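PDB 7N1L: GCN5-related N-acetyltransferase from Brucella abortus, which probably transfers an acetyl group from acetyl-coenzyme A to an amine acceptor. Local coordinates for residues A46-A51 / R146-G151; I109-D114 / G119-L124; A123-L128 / S138-N143. All coordinates share one frame; numbering follows the deposited sequence.

Contact 1 of 3, residues A46-A51 / R146-G151; sequences ASYAQA and RVPEDG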
ATOM      1  N   ALA A  46      -5.835 -13.641 -14.555  1.00 32.15           N
ATOM      2  CA  ALA A  46      -6.352 -13.064 -15.792  1.00 33.06           C
ATOM      3  C   ALA A  46      -7.854 -12.794 -15.701  1.00 37.47           C
ATOM      4  O   ALA A  46      -8.339 -11.800 -16.248  1.00 41.59           O
ATOM      5  CB  ALA A  46      -6.028 -13.958 -16.976  1.00 30.55           C
ATOM      6  N   SER A  47      -8.617 -13.682 -15.058  1.00 33.97           N
ATOM      7  CA  SER A  47     -10.045 -13.423 -14.910  1.00 37.41           C
ATOM      8  C   SER A  47     -10.295 -12.184 -14.055  1.00 39.66           C
ATOM      9  O   SER A  47     -11.156 -11.359 -14.384  1.00 45.62           O
ATOM     10  CB  SER A  47     -10.754 -14.633 -14.290  1.00 33.19           C
ATOM     11  OG  SER A  47     -10.651 -15.779 -15.111  1.00 35.36           O
ATOM     12  N   TYR A  48      -9.542 -12.025 -12.961  1.00 36.86           N
ATOM     13  CA  TYR A  48      -9.724 -10.857 -12.103  1.00 38.07           C
ATOM     14  C   TYR A  48      -9.426  -9.572 -12.853  1.00 42.74           C
ATOM     15  O   TYR A  48     -10.186  -8.602 -12.762  1.00 43.30           O
ATOM     16  CB  TYR A  48      -8.838 -10.981 -10.867  1.00 33.43           C
ATOM     17  CG  TYR A  48      -8.790  -9.765  -9.978  1.00 30.81           C
ATOM     18  CD1 TYR A  48      -9.910  -9.327  -9.281  1.00 34.63           C
ATOM     19  CD2 TYR A  48      -7.610  -9.053  -9.824  1.00 33.99           C
ATOM     20  CE1 TYR A  48      -9.848  -8.194  -8.454  1.00 31.68           C
ATOM     21  CE2 TYR A  48      -7.538  -7.947  -9.014  1.00 31.81           C
ATOM     22  CZ  TYR A  48      -8.647  -7.513  -8.340  1.00 32.75           C
ATOM     23  OH  TYR A  48      -8.511  -6.403  -7.532  1.00 32.59           O
ATOM     24  N   ALA A  49      -8.325  -9.555 -13.603  1.00 43.65           N
ATOM     25  CA  ALA A  49      -7.947  -8.373 -14.366  1.00 49.70           C
ATOM     26  C   ALA A  49      -8.982  -8.021 -15.427  1.00 60.50           C
ATOM     27  O   ALA A  49      -9.116  -6.847 -15.791  1.00 67.55           O
ATOM     28  CB  ALA A  49      -6.571  -8.586 -15.004  1.00 49.31           C
ATOM     29  N   GLN A  50      -9.722  -9.012 -15.936  1.00 53.79           N
ATOM     30  CA  GLN A  50     -10.738  -8.724 -16.948  1.00 64.70           C
ATOM     31  C   GLN A  50     -11.832  -7.802 -16.408  1.00 69.70           C
ATOM     32  O   GLN A  50     -12.465  -7.068 -17.177  1.00 74.93           O
ATOM     33  CB  GLN A  50     -11.341 -10.027 -17.486  1.00 56.74           C
ATOM     34  N   ALA A  51     -12.060  -7.813 -15.094  1.00 64.71           N
ATOM     35  CA  ALA A  51     -12.969  -6.838 -14.498  1.00 69.21           C
ATOM     36  C   ALA A  51     -12.362  -5.439 -14.506  1.00 80.22           C
ATOM     37  O   ALA A  51     -13.019  -4.469 -14.902  1.00 85.66           O
ATOM     38  CB  ALA A  51     -13.332  -7.256 -13.072  1.00 63.12           C
ATOM     39  N   ARG A 146     -13.664  -0.166  -7.058  1.00 35.40           N
ATOM     40  CA  ARG A 146     -15.068   0.094  -7.366  1.00 35.56           C
ATOM     41  C   ARG A 146     -15.664  -1.072  -8.132  1.00 37.36           C
ATOM     42  O   ARG A 146     -16.813  -1.466  -7.896  1.00 40.11           O
ATOM     43  CB  ARG A 146     -15.219   1.388  -8.165  1.00 39.08           C
ATOM     44  CG  ARG A 146     -16.640   1.906  -8.187  1.00 43.48           C
ATOM     45  CD  ARG A 146     -16.833   2.919  -9.297  1.00 49.12           C
ATOM     46  NE  ARG A 146     -16.452   2.336 -10.580  1.00 54.72           N
ATOM     47  CZ  ARG A 146     -17.310   1.825 -11.455  1.00 57.16           C
ATOM     48  NH1 ARG A 146     -18.620   1.853 -11.240  1.00 57.40           N
ATOM     49  NH2 ARG A 146     -16.846   1.266 -12.571  1.00 57.41           N
ATOM     50  N   VAL A 147     -14.913  -1.587  -9.095  1.00 37.50           N
ATOM     51  CA  VAL A 147     -15.271  -2.774  -9.856  1.00 42.44           C
ATOM     52  C   VAL A 147     -14.069  -3.701  -9.766  1.00 41.18           C
ATOM     53  O   VAL A 147     -12.928  -3.229  -9.870  1.00 42.73           O
ATOM     54  CB  VAL A 147     -15.609  -2.411 -11.312  1.00 47.07           C
ATOM     55  CG1 VAL A 147     -15.507  -3.621 -12.218  1.00 51.31           C
ATOM     56  CG2 VAL A 147     -16.989  -1.807 -11.392  1.00 43.91           C
ATOM     57  N   PRO A 148     -14.256  -5.015  -9.550  1.00 41.86           N
ATOM     58  CA  PRO A 148     -15.520  -5.679  -9.231  1.00 39.80           C
ATOM     59  C   PRO A 148     -15.944  -5.445  -7.774  1.00 38.95           C
ATOM     60  O   PRO A 148     -15.090  -5.282  -6.907  1.00 37.51           O
ATOM     61  CB  PRO A 148     -15.204  -7.159  -9.480  1.00 41.15           C
ATOM     62  CG  PRO A 148     -13.736  -7.265  -9.240  1.00 42.06           C
ATOM     63  CD  PRO A 148     -13.137  -5.968  -9.676  1.00 39.74           C
ATOM     64  N   GLU A 149     -17.250  -5.473  -7.511  1.00 34.85           N
ATOM     65  CA  GLU A 149     -17.781  -5.117  -6.199  1.00 37.60           C
ATOM     66  C   GLU A 149     -17.519  -6.163  -5.113  1.00 38.11           C
ATOM     67  O   GLU A 149     -17.841  -5.901  -3.944  1.00 34.46           O
ATOM     68  CB  GLU A 149     -19.301  -4.897  -6.315  1.00 38.68           C
ATOM     69  CG  GLU A 149     -20.064  -6.138  -6.875  1.00 38.77           C
ATOM     70  CD  GLU A 149     -21.589  -6.047  -6.720  1.00 46.18           C
ATOM     71  OE1 GLU A 149     -22.100  -4.954  -6.395  1.00 50.68           O
ATOM     72  OE2 GLU A 149     -22.284  -7.073  -6.922  1.00 48.60           O
ATOM     73  N   ASP A 150     -16.982  -7.343  -5.463  1.00 37.50           N
ATOM     74  CA  ASP A 150     -16.954  -8.456  -4.509  1.00 34.14           C
ATOM     75  C   ASP A 150     -16.075  -8.147  -3.294  1.00 33.21           C
ATOM     76  O   ASP A 150     -16.428  -8.505  -2.162  1.00 30.84           O
ATOM     77  CB  ASP A 150     -16.551  -9.744  -5.225  1.00 37.13           C
ATOM     78  CG  ASP A 150     -17.530 -10.105  -6.351  1.00 39.22           C
ATOM     79  OD1 ASP A 150     -18.752 -10.281  -6.106  1.00 39.46           O
ATOM     80  OD2 ASP A 150     -17.082 -10.162  -7.507  1.00 45.04           O
ATOM     81  N   GLY A 151     -14.925  -7.496  -3.498  1.00 29.66           N
ATOM     82  CA  GLY A 151     -14.132  -7.081  -2.349  1.00 29.27           C
ATOM     83  C   GLY A 151     -14.921  -6.169  -1.422  1.00 29.22           C
ATOM     84  O   GLY A 151     -14.976  -6.382  -0.203  1.00 26.43           O
TER

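Contact 2 of 3, residues I109-D114 / G119-L124; sequences IYVHHD and GIAKAL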
ATOM      1  N   ILE A 109      -8.599  -9.181  -4.198  1.00 29.20           N
ATOM      2  CA  ILE A 109      -9.133 -10.468  -3.791  1.00 26.82           C
ATOM      3  C   ILE A 109     -10.007 -10.949  -4.930  1.00 30.46           C
ATOM      4  O   ILE A 109     -10.582 -10.141  -5.665  1.00 29.54           O
ATOM      5  CB  ILE A 109      -9.911 -10.375  -2.464  1.00 28.23           C
ATOM      6  CG1 ILE A 109     -10.182 -11.773  -1.907  1.00 27.91           C
ATOM      7  CG2 ILE A 109     -11.180  -9.489  -2.613  1.00 23.84           C
ATOM      8  CD1 ILE A 109     -10.441 -11.777  -0.419  1.00 26.14           C
ATOM      9  N   TYR A 110     -10.030 -12.272  -5.136  1.00 30.22           N
ATOM     10  CA  TYR A 110     -10.796 -12.833  -6.239  1.00 29.01           C
ATOM     11  C   TYR A 110     -11.099 -14.302  -5.975  1.00 32.60           C
ATOM     12  O   TYR A 110     -10.204 -15.072  -5.611  1.00 32.02           O
ATOM     13  CB  TYR A 110     -10.042 -12.697  -7.560  1.00 28.35           C
ATOM     14  CG  TYR A 110     -10.826 -13.201  -8.739  1.00 30.78           C
ATOM     15  CD1 TYR A 110     -11.886 -12.481  -9.222  1.00 34.28           C
ATOM     16  CD2 TYR A 110     -10.506 -14.397  -9.375  1.00 32.29           C
ATOM     17  CE1 TYR A 110     -12.626 -12.923 -10.289  1.00 35.38           C
ATOM     18  CE2 TYR A 110     -11.225 -14.842 -10.466  1.00 32.24           C
ATOM     19  CZ  TYR A 110     -12.288 -14.090 -10.915  1.00 35.44           C
ATOM     20  OH  TYR A 110     -13.061 -14.487 -11.977  1.00 40.38           O
ATOM     21  N   VAL A 111     -12.349 -14.688  -6.227  1.00 32.24           N
ATOM     22  CA  VAL A 111     -12.794 -16.077  -6.165  1.00 31.97           C
ATOM     23  C   VAL A 111     -13.382 -16.439  -7.521  1.00 33.07           C
ATOM     24  O   VAL A 111     -14.224 -15.704  -8.055  1.00 34.00           O
ATOM     25  CB  VAL A 111     -13.832 -16.305  -5.050  1.00 33.37           C
ATOM     26  CG1 VAL A 111     -14.395 -17.746  -5.115  1.00 33.25           C
ATOM     27  CG2 VAL A 111     -13.230 -16.008  -3.678  1.00 31.14           C
ATOM     28  N   HIS A 112     -12.953 -17.581  -8.057  1.00 34.33           N
ATOM     29  CA  HIS A 112     -13.483 -18.095  -9.315  1.00 35.62           C
ATOM     30  C   HIS A 112     -15.000 -18.117  -9.254  1.00 35.20           C
ATOM     31  O   HIS A 112     -15.579 -18.448  -8.224  1.00 35.32           O
ATOM     32  CB  HIS A 112     -12.931 -19.497  -9.534  1.00 35.70           C
ATOM     33  CG  HIS A 112     -13.343 -20.138 -10.813  1.00 38.45           C
ATOM     34  ND1 HIS A 112     -14.622 -20.593 -11.043  1.00 39.89           N
ATOM     35  CD2 HIS A 112     -12.621 -20.471 -11.908  1.00 42.86           C
ATOM     36  CE1 HIS A 112     -14.684 -21.142 -12.242  1.00 40.04           C
ATOM     37  NE2 HIS A 112     -13.479 -21.095 -12.782  1.00 44.35           N
ATOM     38  N   HIS A 113     -15.642 -17.747 -10.361  1.00 35.41           N
ATOM     39  CA  HIS A 113     -17.089 -17.550 -10.368  1.00 36.59           C
ATOM     40  C   HIS A 113     -17.880 -18.839 -10.144  1.00 38.45           C
ATOM     41  O   HIS A 113     -19.065 -18.765  -9.791  1.00 43.50           O
ATOM     42  CB  HIS A 113     -17.530 -16.877 -11.672  1.00 39.92           C
ATOM     43  CG  HIS A 113     -17.103 -17.604 -12.908  1.00 42.61           C
ATOM     44  ND1 HIS A 113     -15.781 -17.714 -13.287  1.00 39.50           N
ATOM     45  CD2 HIS A 113     -17.824 -18.257 -13.853  1.00 44.70           C
ATOM     46  CE1 HIS A 113     -15.703 -18.406 -14.412  1.00 43.12           C
ATOM     47  NE2 HIS A 113     -16.928 -18.746 -14.777  1.00 48.33           N
ATOM     48  N   ASP A 114     -17.284 -20.010 -10.361  1.00 38.72           N
ATOM     49  CA  ASP A 114     -17.981 -21.269 -10.067  1.00 41.55           C
ATOM     50  C   ASP A 114     -17.864 -21.674  -8.610  1.00 37.50           C
ATOM     51  O   ASP A 114     -18.338 -22.748  -8.239  1.00 42.96           O
ATOM     52  CB  ASP A 114     -17.442 -22.410 -10.931  1.00 38.06           C
ATOM     53  CG  ASP A 114     -17.847 -22.279 -12.369  1.00 42.00           C
ATOM     54  OD1 ASP A 114     -18.966 -21.785 -12.622  1.00 43.78           O
ATOM     55  OD2 ASP A 114     -17.032 -22.637 -13.245  1.00 47.56           O
ATOM     56  N   GLY A 119     -18.172 -18.928   0.934  1.00 35.56           N
ATOM     57  CA  GLY A 119     -17.391 -18.322   1.991  1.00 35.80           C
ATOM     58  C   GLY A 119     -15.886 -18.350   1.790  1.00 33.83           C
ATOM     59  O   GLY A 119     -15.146 -18.204   2.763  1.00 32.15           O
ATOM     60  N   ILE A 120     -15.411 -18.553   0.558  1.00 31.35           N
ATOM     61  CA  ILE A 120     -13.971 -18.698   0.327  1.00 30.85           C
ATOM     62  C   ILE A 120     -13.226 -17.369   0.541  1.00 34.90           C
ATOM     63  O   ILE A 120     -12.159 -17.340   1.165  1.00 30.36           O
ATOM     64  CB  ILE A 120     -13.718 -19.287  -1.072  1.00 29.75           C
ATOM     65  CG1 ILE A 120     -14.192 -20.763  -1.105  1.00 32.45           C
ATOM     66  CG2 ILE A 120     -12.238 -19.206  -1.435  1.00 28.70           C
ATOM     67  CD1 ILE A 120     -14.217 -21.368  -2.480  1.00 31.68           C
ATOM     68  N   ALA A 121     -13.769 -16.255   0.041  1.00 30.74           N
ATOM     69  CA  ALA A 121     -13.078 -14.979   0.187  1.00 31.23           C
ATOM     70  C   ALA A 121     -12.881 -14.629   1.660  1.00 29.30           C
ATOM     71  O   ALA A 121     -11.788 -14.235   2.080  1.00 30.65           O
ATOM     72  CB  ALA A 121     -13.839 -13.877  -0.553  1.00 30.39           C
ATOM     73  N   LYS A 122     -13.922 -14.796   2.465  1.00 30.18           N
ATOM     74  CA  LYS A 122     -13.789 -14.592   3.907  1.00 31.06           C
ATOM     75  C   LYS A 122     -12.767 -15.553   4.515  1.00 33.15           C
ATOM     76  O   LYS A 122     -12.036 -15.184   5.443  1.00 29.83           O
ATOM     77  CB  LYS A 122     -15.149 -14.749   4.571  1.00 32.53           C
ATOM     78  CG  LYS A 122     -15.126 -15.186   6.028  1.00 35.75           C
ATOM     79  CD  LYS A 122     -14.905 -13.992   6.937  1.00 38.80           C
ATOM     80  CE  LYS A 122     -15.489 -14.194   8.337  1.00 32.86           C
ATOM     81  NZ  LYS A 122     -15.000 -15.437   9.037  1.00 34.04           N
ATOM     82  N   ALA A 123     -12.717 -16.803   4.032  1.00 28.30           N
ATOM     83  CA  ALA A 123     -11.712 -17.718   4.555  1.00 31.46           C
ATOM     84  C   ALA A 123     -10.297 -17.210   4.264  1.00 30.07           C
ATOM     85  O   ALA A 123      -9.406 -17.323   5.112  1.00 30.75           O
ATOM     86  CB  ALA A 123     -11.943 -19.127   3.997  1.00 32.25           C
ATOM     87  N   LEU A 124     -10.083 -16.610   3.088  1.00 30.63           N
ATOM     88  CA  LEU A 124      -8.781 -16.050   2.743  1.00 27.43           C
ATOM     89  C   LEU A 124      -8.401 -14.881   3.656  1.00 31.46           C
ATOM     90  O   LEU A 124      -7.228 -14.741   4.036  1.00 28.77           O
ATOM     91  CB  LEU A 124      -8.775 -15.613   1.271  1.00 29.56           C
ATOM     92  CG  LEU A 124      -8.703 -16.730   0.209  1.00 34.67           C
ATOM     93  CD1 LEU A 124      -9.083 -16.196  -1.181  1.00 28.11           C
ATOM     94  CD2 LEU A 124      -7.299 -17.405   0.193  1.00 29.39           C
TER

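Contact 3 of 3, residues A123-L128 / S138-N143; sequences ALIDVL and SKLVLN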
ATOM      1  N   ALA A 123     -12.717 -16.803   4.032  1.00 28.30           N
ATOM      2  CA  ALA A 123     -11.712 -17.718   4.555  1.00 31.46           C
ATOM      3  C   ALA A 123     -10.297 -17.210   4.264  1.00 30.07           C
ATOM      4  O   ALA A 123      -9.406 -17.323   5.112  1.00 30.75           O
ATOM      5  CB  ALA A 123     -11.943 -19.127   3.997  1.00 32.25           C
ATOM      6  N   LEU A 124     -10.083 -16.610   3.088  1.00 30.63           N
ATOM      7  CA  LEU A 124      -8.781 -16.050   2.743  1.00 27.43           C
ATOM      8  C   LEU A 124      -8.401 -14.881   3.656  1.00 31.46           C
ATOM      9  O   LEU A 124      -7.228 -14.741   4.036  1.00 28.77           O
ATOM     10  CB  LEU A 124      -8.775 -15.613   1.271  1.00 29.56           C
ATOM     11  CG  LEU A 124      -8.703 -16.730   0.209  1.00 34.67           C
ATOM     12  CD1 LEU A 124      -9.083 -16.196  -1.181  1.00 28.11           C
ATOM     13  CD2 LEU A 124      -7.299 -17.405   0.193  1.00 29.39           C
ATOM     14  N   ILE A 125      -9.348 -13.980   3.937  1.00 29.26           N
ATOM     15  CA  ILE A 125      -9.043 -12.864   4.824  1.00 29.29           C
ATOM     16  C   ILE A 125      -8.800 -13.362   6.247  1.00 31.92           C
ATOM     17  O   ILE A 125      -7.907 -12.861   6.944  1.00 32.96           O
ATOM     18  CB  ILE A 125     -10.160 -11.806   4.772  1.00 28.73           C
ATOM     19  CG1 ILE A 125     -10.273 -11.197   3.365  1.00 26.86           C
ATOM     20  CG2 ILE A 125      -9.845 -10.693   5.735  1.00 24.37           C
ATOM     21  CD1 ILE A 125      -9.026 -10.426   2.936  1.00 25.31           C
ATOM     22  N   ASP A 126      -9.548 -14.389   6.677  1.00 31.97           N
ATOM     23  CA  ASP A 126      -9.367 -14.950   8.015  1.00 31.93           C
ATOM     24  C   ASP A 126      -7.958 -15.500   8.201  1.00 33.78           C
ATOM     25  O   ASP A 126      -7.333 -15.282   9.243  1.00 36.16           O
ATOM     26  CB  ASP A 126     -10.384 -16.070   8.291  1.00 28.94           C
ATOM     27  CG  ASP A 126     -11.771 -15.556   8.658  1.00 32.30           C
ATOM     28  OD1 ASP A 126     -11.943 -14.352   8.874  1.00 35.73           O
ATOM     29  OD2 ASP A 126     -12.695 -16.379   8.793  1.00 38.00           O
ATOM     30  N   VAL A 127      -7.463 -16.262   7.219  1.00 32.06           N
ATOM     31  CA  VAL A 127      -6.102 -16.791   7.291  1.00 30.93           C
ATOM     32  C   VAL A 127      -5.088 -15.656   7.334  1.00 33.97           C
ATOM     33  O   VAL A 127      -4.124 -15.685   8.108  1.00 35.88           O
ATOM     34  CB  VAL A 127      -5.828 -17.738   6.109  1.00 31.69           C
ATOM     35  CG1 VAL A 127      -4.316 -18.025   6.002  1.00 30.91           C
ATOM     36  CG2 VAL A 127      -6.618 -19.040   6.255  1.00 28.00           C
ATOM     37  N   LEU A 128      -5.303 -14.631   6.515  1.00 30.02           N
ATOM     38  CA  LEU A 128      -4.421 -13.480   6.526  1.00 31.33           C
ATOM     39  C   LEU A 128      -4.429 -12.775   7.875  1.00 34.96           C
ATOM     40  O   LEU A 128      -3.371 -12.389   8.393  1.00 32.45           O
ATOM     41  CB  LEU A 128      -4.844 -12.518   5.430  1.00 29.87           C
ATOM     42  CG  LEU A 128      -3.817 -11.473   5.057  1.00 32.03           C
ATOM     43  CD1 LEU A 128      -2.398 -12.073   4.743  1.00 31.74           C
ATOM     44  CD2 LEU A 128      -4.395 -10.690   3.907  1.00 29.40           C
ATOM     45  N   SER A 138      -0.187  -4.338  13.502  1.00 30.48           N
ATOM     46  CA  SER A 138      -1.172  -3.597  14.277  1.00 33.82           C
ATOM     47  C   SER A 138      -2.516  -3.525  13.567  1.00 33.00           C
ATOM     48  O   SER A 138      -3.525  -3.213  14.205  1.00 36.98           O
ATOM     49  CB  SER A 138      -0.677  -2.177  14.572  1.00 36.02           C
ATOM     50  OG  SER A 138      -0.563  -1.439  13.372  1.00 38.50           O
ATOM     51  N   LYS A 139      -2.543  -3.745  12.255  1.00 32.49           N
ATOM     52  CA  LYS A 139      -3.791  -3.686  11.510  1.00 32.77           C
ATOM     53  C   LYS A 139      -3.642  -4.391  10.169  1.00 30.70           C
ATOM     54  O   LYS A 139      -2.539  -4.639   9.683  1.00 30.56           O
ATOM     55  CB  LYS A 139      -4.250  -2.240  11.286  1.00 34.03           C
ATOM     56  CG  LYS A 139      -3.253  -1.334  10.569  1.00 32.09           C
ATOM     57  CD  LYS A 139      -3.818   0.094  10.527  1.00 36.04           C
ATOM     58  CE  LYS A 139      -2.893   1.069   9.824  1.00 40.89           C
ATOM     59  NZ  LYS A 139      -1.754   1.523  10.685  1.00 41.44           N
ATOM     60  N   LEU A 140      -4.789  -4.646   9.554  1.00 29.21           N
ATOM     61  CA  LEU A 140      -4.898  -5.111   8.185  1.00 26.58           C
ATOM     62  C   LEU A 140      -5.778  -4.113   7.444  1.00 29.58           C
ATOM     63  O   LEU A 140      -6.921  -3.883   7.842  1.00 29.49           O
ATOM     64  CB  LEU A 140      -5.494  -6.511   8.142  1.00 28.28           C
ATOM     65  CG  LEU A 140      -5.801  -7.099   6.790  1.00 26.29           C
ATOM     66  CD1 LEU A 140      -4.558  -7.072   5.954  1.00 28.08           C
ATOM     67  CD2 LEU A 140      -6.317  -8.572   6.984  1.00 30.39           C
ATOM     68  N   VAL A 141      -5.205  -3.430   6.455  1.00 26.06           N
ATOM     69  CA  VAL A 141      -5.927  -2.480   5.631  1.00 24.48           C
ATOM     70  C   VAL A 141      -6.481  -3.211   4.415  1.00 24.65           C
ATOM     71  O   VAL A 141      -5.732  -3.873   3.687  1.00 26.36           O
ATOM     72  CB  VAL A 141      -5.000  -1.329   5.203  1.00 27.51           C
ATOM     73  CG1 VAL A 141      -5.646  -0.489   4.099  1.00 24.63           C
ATOM     74  CG2 VAL A 141      -4.623  -0.484   6.415  1.00 26.91           C
ATOM     75  N   LEU A 142      -7.771  -3.033   4.143  1.00 24.50           N
ATOM     76  CA  LEU A 142      -8.422  -3.679   3.016  1.00 25.45           C
ATOM     77  C   LEU A 142      -8.944  -2.611   2.077  1.00 25.07           C
ATOM     78  O   LEU A 142      -9.836  -1.842   2.451  1.00 27.37           O
ATOM     79  CB  LEU A 142      -9.572  -4.582   3.471  1.00 26.31           C
ATOM     80  CG  LEU A 142      -9.311  -5.612   4.585  1.00 28.32           C
ATOM     81  CD1 LEU A 142     -10.614  -6.216   5.076  1.00 23.99           C
ATOM     82  CD2 LEU A 142      -8.361  -6.692   4.104  1.00 24.85           C
ATOM     83  N   ASN A 143      -8.429  -2.593   0.852  1.00 23.22           N
ATOM     84  CA  ASN A 143      -8.845  -1.639  -0.170  1.00 24.88           C
ATOM     85  C   ASN A 143      -9.685  -2.354  -1.229  1.00 25.65           C
ATOM     86  O   ASN A 143      -9.233  -3.325  -1.837  1.00 27.51           O
ATOM     87  CB  ASN A 143      -7.617  -0.969  -0.793  1.00 26.17           C
ATOM     88  CG  ASN A 143      -6.871  -0.077   0.212  1.00 24.03           C
ATOM     89  OD1 ASN A 143      -7.494   0.687   0.953  1.00 24.54           O
ATOM     90  ND2 ASN A 143      -5.557  -0.218   0.274  1.00 22.24           N
TER

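Contact 1 of 3, residues A46-A51 / R146-G151
The side chains of Tyr48 and Pro148 cross at about a right angle, and Pro148 CG meets the phenol ring obliquely, 4.1 Å from Tyr48 CE1. Within the loop and well away from the tyrosine, Val147 CG2 lies 3.3 Å above the plane of its neighbour Arg146's guanidinium, toward the rim of one face. Tyr48 reaches across because its CG is anti to the backbone N (chi1 172°), which swings the ring out from the helix toward residues 146-151. A tyrosine suits this place since the carbon part of the ring can pack on proline while the hydroxyl at its end bonds to His108 ND1; the His108 ring also meets the phenol ring, and Val98 of the second subunit packs on Tyr48 as well.

The nearer approach is made by Ala51 on the last turn of the helix. Its CB is 3.6 Å from Pro148 CD, a methyl small enough to let the loop come in close, though Ala51 is poorly ordered. Val147 adds a peripheral touch, CG1 lying 3.8 Å from Ala51 O. The peptide bond between Val147 and Pro148 is cis, a geometry that proline tolerates far more readily than other residues, and it bends the chain sharply just ahead of helix 150-158.

The contact thus joins the first long helix of a GNAT fold, 38-52, to the loop that leads from strand 137-144 into helix 150-158.

Contact 2 of 3, residues I109-D114 / G119-L124
Val111 and Ile109 lie against Ala121 where strand 101-111 passes into helix 120-129, the strand-loop-helix unit at the heart of the GNAT fold. The residues from Arg116 to Ala121 fit the family pattern Q/R-x-x-G-x-G/A, whose backbone in relatives holds the pyrophosphate of acetyl-coenzyme A, so the same role is likely here.

The tight side is apolar. Val111 CG2, the branch anti to the carbonyl carbon, sits 3.8 Å from Ala121 CB and touches Ile120 CG2 at 4.0 Å. Two residues earlier on the strand, Ile109 keeps CG1 anti to its backbone N (chi1 -167°), carrying CD1 to 4.0 Å from the same Ala121 methyl. Alanine's short side chain allows the helix to approach, with local axes 8.7 Å apart and running at 142°; the beta-branched residues are well suited to a strand. Leu154 of helix 150-158 packs on both Ile109 and Ala121.

Away from this core the segments part. Lys122 is exposed, its CB directed away from the strand, and its NZ makes a salt bridge with Asp126, while Gly119, at the N-cap, adopts a positive phi (71°) that glycine accepts easily. His113 and Asp114 are likewise exposed, beyond the end of the strand. There the turn is pinned locally: Asp114 N donates to His112 ND1 at 2.8 Å, from a position 17° out of the imidazole plane.

Contact 3 of 3, residues A123-L128 / S138-N143
Helix 120-129 and strand 137-144 run nearly antiparallel, their axes over 123-128 and 139-143 approaching to 11.0 Å at 150°, so large side chains must bridge the gap from both sides. Ile125 and Leu128, one helical turn apart, face Leu140 and Leu142, which alternate with residues facing the other way along the strand.

Ile125 sends CD1 to Leu142 CD2, 4.0 Å away, with the two side chains slanting past each other. Its other branch, CG2, comes within 4.3 Å of Leu140 CD2; beta-branched isoleucine can therefore serve both leucines at once. At the next turn Leu128 and Leu140 meet at about a right angle, methyl against methyl, Leu128 CD2 lying 4.2 Å from Leu140 CD1. Both leucines hold CG anti to the backbone N (chi1 -164° and 174°), and these matching torsions extend the two side chains toward each other across the layer.

Neighbouring side chains complete the layer: Tyr155 of helix 150-158 packs on Ile125 and Leu142, and Val106 of strand 101-111 on Leu128 and Leu142. Strand 137-144 also pairs with an antiparallel strand of the second subunit, so that the sheet runs on into that subunit, whose Ile169 packs on Ile125 and Leu142.

Four buried aliphatic side chains thus make a helix-on-sheet contact within a beta-alpha-beta unit; the attraction between them is dispersion and the hydrophobic effect, with shape rather than hydrogen bonding deciding the fit.

Overall arrangement
From the N terminus, helix 38-52 supplies the first half of contact 1, whose other half follows only after strand 137-144, so this contact closes a long loop that encloses the other two. Within it, contact 2 closes a very short loop where strand 101-111 turns into helix 120-129. Contact 3 follows directly, sharing Ala123 and Leu124 with contact 2, and closes a second short loop as the same helix is met by strand 137-144. Together contacts 2 and 3 lay one helix over two neighbouring strands, and Ile109 touches Ile125 between them. Tyr48 and Gly151 of contact 1 touch Ile109, linking helices 38-52 and 150-158 to strand 101-111. Contacts 1 and 3 both also touch the second subunit.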